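Local coordinates for protein Non-reducing end beta-L-arabinofuranosidase (Bacteroides thetaiotaomicron, PDB 5MQO) that probably hydrolyses glycosidic linkages of complex plant pectin as a family GH127 glycoside hydrolase of a gut bacterium, at residues I41-H45 with S112-K118. Coordinates in Å, arbitrary orientation, origin at the centre of the assembly. Residues are numbered along the deposited sequence.
Sequences IDAVH and SVYAVNK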
ATOM      1  N   ILE A  41      16.003   5.524   6.531  1.00 62.67           N
ATOM      2  CA  ILE A  41      15.484   4.159   6.659  1.00 61.06           C
ATOM      3  C   ILE A  41      15.623   3.628   8.089  1.00 60.61           C
ATOM      4  O   ILE A  41      14.849   2.767   8.496  1.00 60.89           O
ATOM      5  CB  ILE A  41      16.138   3.231   5.586  1.00 61.53           C
ATOM      6  CG1 ILE A  41      15.371   1.924   5.447  1.00 63.04           C
ATOM      7  CG2 ILE A  41      17.604   2.951   5.875  1.00 61.44           C
ATOM      8  CD1 ILE A  41      15.719   1.172   4.183  1.00 63.20           C
ATOM      9  N   ASP A  42      16.579   4.194   8.834  1.00 60.82           N
ATOM     10  CA  ASP A  42      16.879   3.856  10.248  1.00 62.56           C
ATOM     11  C   ASP A  42      16.258   4.767  11.345  1.00 61.60           C
ATOM     12  O   ASP A  42      16.350   4.459  12.562  1.00 61.24           O
ATOM     13  CB  ASP A  42      18.414   3.777  10.455  1.00 65.40           C
ATOM     14  CG  ASP A  42      19.175   5.109  10.124  1.00 67.27           C
ATOM     15  OD1 ASP A  42      18.660   6.049   9.480  1.00 65.96           O
ATOM     16  OD2 ASP A  42      20.351   5.189  10.509  1.00 73.95           O
ATOM     17  N   ALA A  43      15.595   5.844  10.923  1.00 60.00           N
ATOM     18  CA  ALA A  43      15.118   6.894  11.836  1.00 59.60           C
ATOM     19  C   ALA A  43      13.859   6.598  12.641  1.00 59.42           C
ATOM     20  O   ALA A  43      13.705   7.148  13.721  1.00 62.82           O
ATOM     21  CB  ALA A  43      14.902   8.178  11.058  1.00 59.39           C
ATOM     22  N   VAL A  44      12.952   5.772  12.124  1.00 57.94           N
ATOM     23  CA  VAL A  44      11.667   5.536  12.777  1.00 59.14           C
ATOM     24  C   VAL A  44      11.613   4.075  13.214  1.00 61.92           C
ATOM     25  O   VAL A  44      11.856   3.196  12.398  1.00 64.60           O
ATOM     26  CB  VAL A  44      10.483   5.888  11.836  1.00 59.28           C
ATOM     27  CG1 VAL A  44       9.136   5.673  12.516  1.00 58.70           C
ATOM     28  CG2 VAL A  44      10.582   7.338  11.359  1.00 59.42           C
ATOM     29  N   HIS A  45      11.360   3.819  14.506  1.00 64.55           N
ATOM     30  CA  HIS A  45      11.012   2.468  15.008  1.00 64.89           C
ATOM     31  C   HIS A  45       9.580   2.485  15.558  1.00 61.85           C
ATOM     32  O   HIS A  45       9.259   3.330  16.384  1.00 58.88           O
ATOM     33  CB  HIS A  45      11.880   1.988  16.192  1.00 67.84           C
ATOM     34  CG  HIS A  45      13.355   2.209  16.055  1.00 71.45           C
ATOM     35  ND1 HIS A  45      14.001   2.348  14.846  1.00 74.99           N
ATOM     36  CD2 HIS A  45      14.322   2.241  17.000  1.00 71.29           C
ATOM     37  CE1 HIS A  45      15.299   2.502  15.056  1.00 73.54           C
ATOM     38  NE2 HIS A  45      15.517   2.431  16.354  1.00 72.45           N
ATOM     39  N   SER A 112      15.773  -3.955   5.734  1.00 60.99           N
ATOM     40  CA  SER A 112      14.871  -2.894   6.133  1.00 58.86           C
ATOM     41  C   SER A 112      14.553  -2.993   7.607  1.00 59.08           C
ATOM     42  O   SER A 112      14.461  -1.981   8.318  1.00 57.12           O
ATOM     43  CB  SER A 112      13.592  -2.993   5.293  1.00 58.33           C
ATOM     44  OG  SER A 112      13.880  -2.761   3.920  1.00 57.58           O
ATOM     45  N   VAL A 113      14.337  -4.238   8.023  1.00 61.78           N
ATOM     46  CA  VAL A 113      14.194  -4.650   9.417  1.00 62.56           C
ATOM     47  C   VAL A 113      15.458  -4.369  10.221  1.00 63.72           C
ATOM     48  O   VAL A 113      15.392  -3.816  11.310  1.00 64.75           O
ATOM     49  CB  VAL A 113      13.869  -6.159   9.472  1.00 64.84           C
ATOM     50  CG1 VAL A 113      14.081  -6.753  10.865  1.00 67.46           C
ATOM     51  CG2 VAL A 113      12.440  -6.399   8.991  1.00 65.69           C
ATOM     52  N   TYR A 114      16.605  -4.778   9.684  1.00 64.78           N
ATOM     53  CA  TYR A 114      17.906  -4.475  10.274  1.00 65.17           C
ATOM     54  C   TYR A 114      18.107  -2.989  10.530  1.00 65.70           C
ATOM     55  O   TYR A 114      18.608  -2.618  11.578  1.00 72.42           O
ATOM     56  CB  TYR A 114      19.042  -5.013   9.399  1.00 66.87           C
ATOM     57  CG  TYR A 114      20.419  -4.703   9.919  1.00 67.82           C
ATOM     58  CD1 TYR A 114      21.042  -5.532  10.856  1.00 70.03           C
ATOM     59  CD2 TYR A 114      21.092  -3.567   9.494  1.00 68.03           C
ATOM     60  CE1 TYR A 114      22.301  -5.223  11.351  1.00 72.39           C
ATOM     61  CE2 TYR A 114      22.346  -3.253   9.973  1.00 69.89           C
ATOM     62  CZ  TYR A 114      22.956  -4.078  10.893  1.00 71.94           C
ATOM     63  OH  TYR A 114      24.218  -3.749  11.334  1.00 72.74           O
ATOM     64  N   ALA A 115      17.702  -2.131   9.606  1.00 66.06           N
ATOM     65  CA  ALA A 115      17.858  -0.675   9.800  1.00 66.75           C
ATOM     66  C   ALA A 115      17.242  -0.173  11.118  1.00 66.45           C
ATOM     67  O   ALA A 115      17.739   0.773  11.739  1.00 66.14           O
ATOM     68  CB  ALA A 115      17.280   0.088   8.614  1.00 66.07           C
ATOM     69  N   VAL A 116      16.174  -0.838  11.531  1.00 67.46           N
ATOM     70  CA  VAL A 116      15.461  -0.536  12.774  1.00 69.64           C
ATOM     71  C   VAL A 116      16.088  -1.175  14.011  1.00 68.18           C
ATOM     72  O   VAL A 116      16.084  -0.547  15.076  1.00 66.40           O
ATOM     73  CB  VAL A 116      13.958  -0.975  12.661  1.00 70.25           C
ATOM     74  CG1 VAL A 116      13.248  -1.085  14.010  1.00 70.39           C
ATOM     75  CG2 VAL A 116      13.204  -0.003  11.781  1.00 70.95           C
ATOM     76  N   ASN A 117      16.545  -2.426  13.895  1.00 68.20           N
ATOM     77  CA  ASN A 117      16.865  -3.242  15.086  1.00 70.22           C
ATOM     78  C   ASN A 117      18.325  -3.691  15.234  1.00 73.56           C
ATOM     79  O   ASN A 117      18.705  -4.159  16.301  1.00 76.72           O
ATOM     80  CB  ASN A 117      15.881  -4.429  15.216  1.00 68.69           C
ATOM     81  CG  ASN A 117      16.187  -5.577  14.266  1.00 68.38           C
ATOM     82  OD1 ASN A 117      17.165  -5.567  13.507  1.00 67.54           O
ATOM     83  ND2 ASN A 117      15.357  -6.599  14.331  1.00 67.17           N
ATOM     84  N   LYS A 118      19.130  -3.579  14.172  1.00 77.46           N
ATOM     85  CA  LYS A 118      20.596  -3.773  14.237  1.00 78.34           C
ATOM     86  C   LYS A 118      21.007  -5.161  14.738  1.00 80.56           C
ATOM     87  O   LYS A 118      22.092  -5.312  15.280  1.00 82.61           O
ATOM     88  CB  LYS A 118      21.261  -2.690  15.120  1.00 77.54           C
ATOM     89  CG  LYS A 118      20.849  -1.252  14.825  1.00 76.46           C
ATOM     90  CD  LYS A 118      21.424  -0.748  13.500  1.00 76.27           C
ATOM     91  CE  LYS A 118      21.006   0.692  13.247  1.00 74.75           C
ATOM     92  NZ  LYS A 118      21.808   1.326  12.182  1.00 74.87           N
TER
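Van der Waals contacts dominate where 41-45, a helical-like turn at 41-43 followed by the start of edge strand 44-46, meets the C-terminal end of helix 102-117. The nearest CA atoms are those of Asp-42 and Ala-115, 4.7 Å apart, a distance permitted by the small methyl that Ala-115 directs at the turn. That CB lies 3.6 Å from the carbonyl O of Ile-41 and 4.0 Å from Ile-41 CG2, while Ile-41 CD1 reaches up the helix to within 4.3 Å of Ser-112 OG, a hydroxyl already hydrogen-bonded to Glu-108 O and Gln-468. Val-203 touches both Ile-41 and Ser-112, so helix 192-208 packs against this end of the contact. Further along, Val-116 sets CG2 3.5 Å from Val-44 O and CG1 3.6 Å from His-45 ND1.

The polar contacts are weaker. Two carbonyls near the helix end approach 41-45: Ala-115 O receives a CA-H...O contact from Asp-42 (CA to O 3.5 Å), and Val-116 O sits over one face of the His-45 imidazole, 3.1 Å from CE1. Lys-118, which leaves the helix with positive phi, places NZ 4.5 Å from Asp-42 OD2, too far for a salt bridge but electrostatically favourable.

Backbone hydrogen bonds of Ala-43 with Thr-492 and His-45 with Thr-490 tie 41-45 to strand 489-494, so the contact packs an antiparallel sheet against the helical part of the chain, an (alpha/alpha)6 barrel in GH127 enzymes. With 320 Å² buried and no conventional hydrogen bond between the segments, this junction rests mainly on van der Waals packing round Ala-115 and Val-116, supplemented by weak carbonyl contacts and a loose charge attraction.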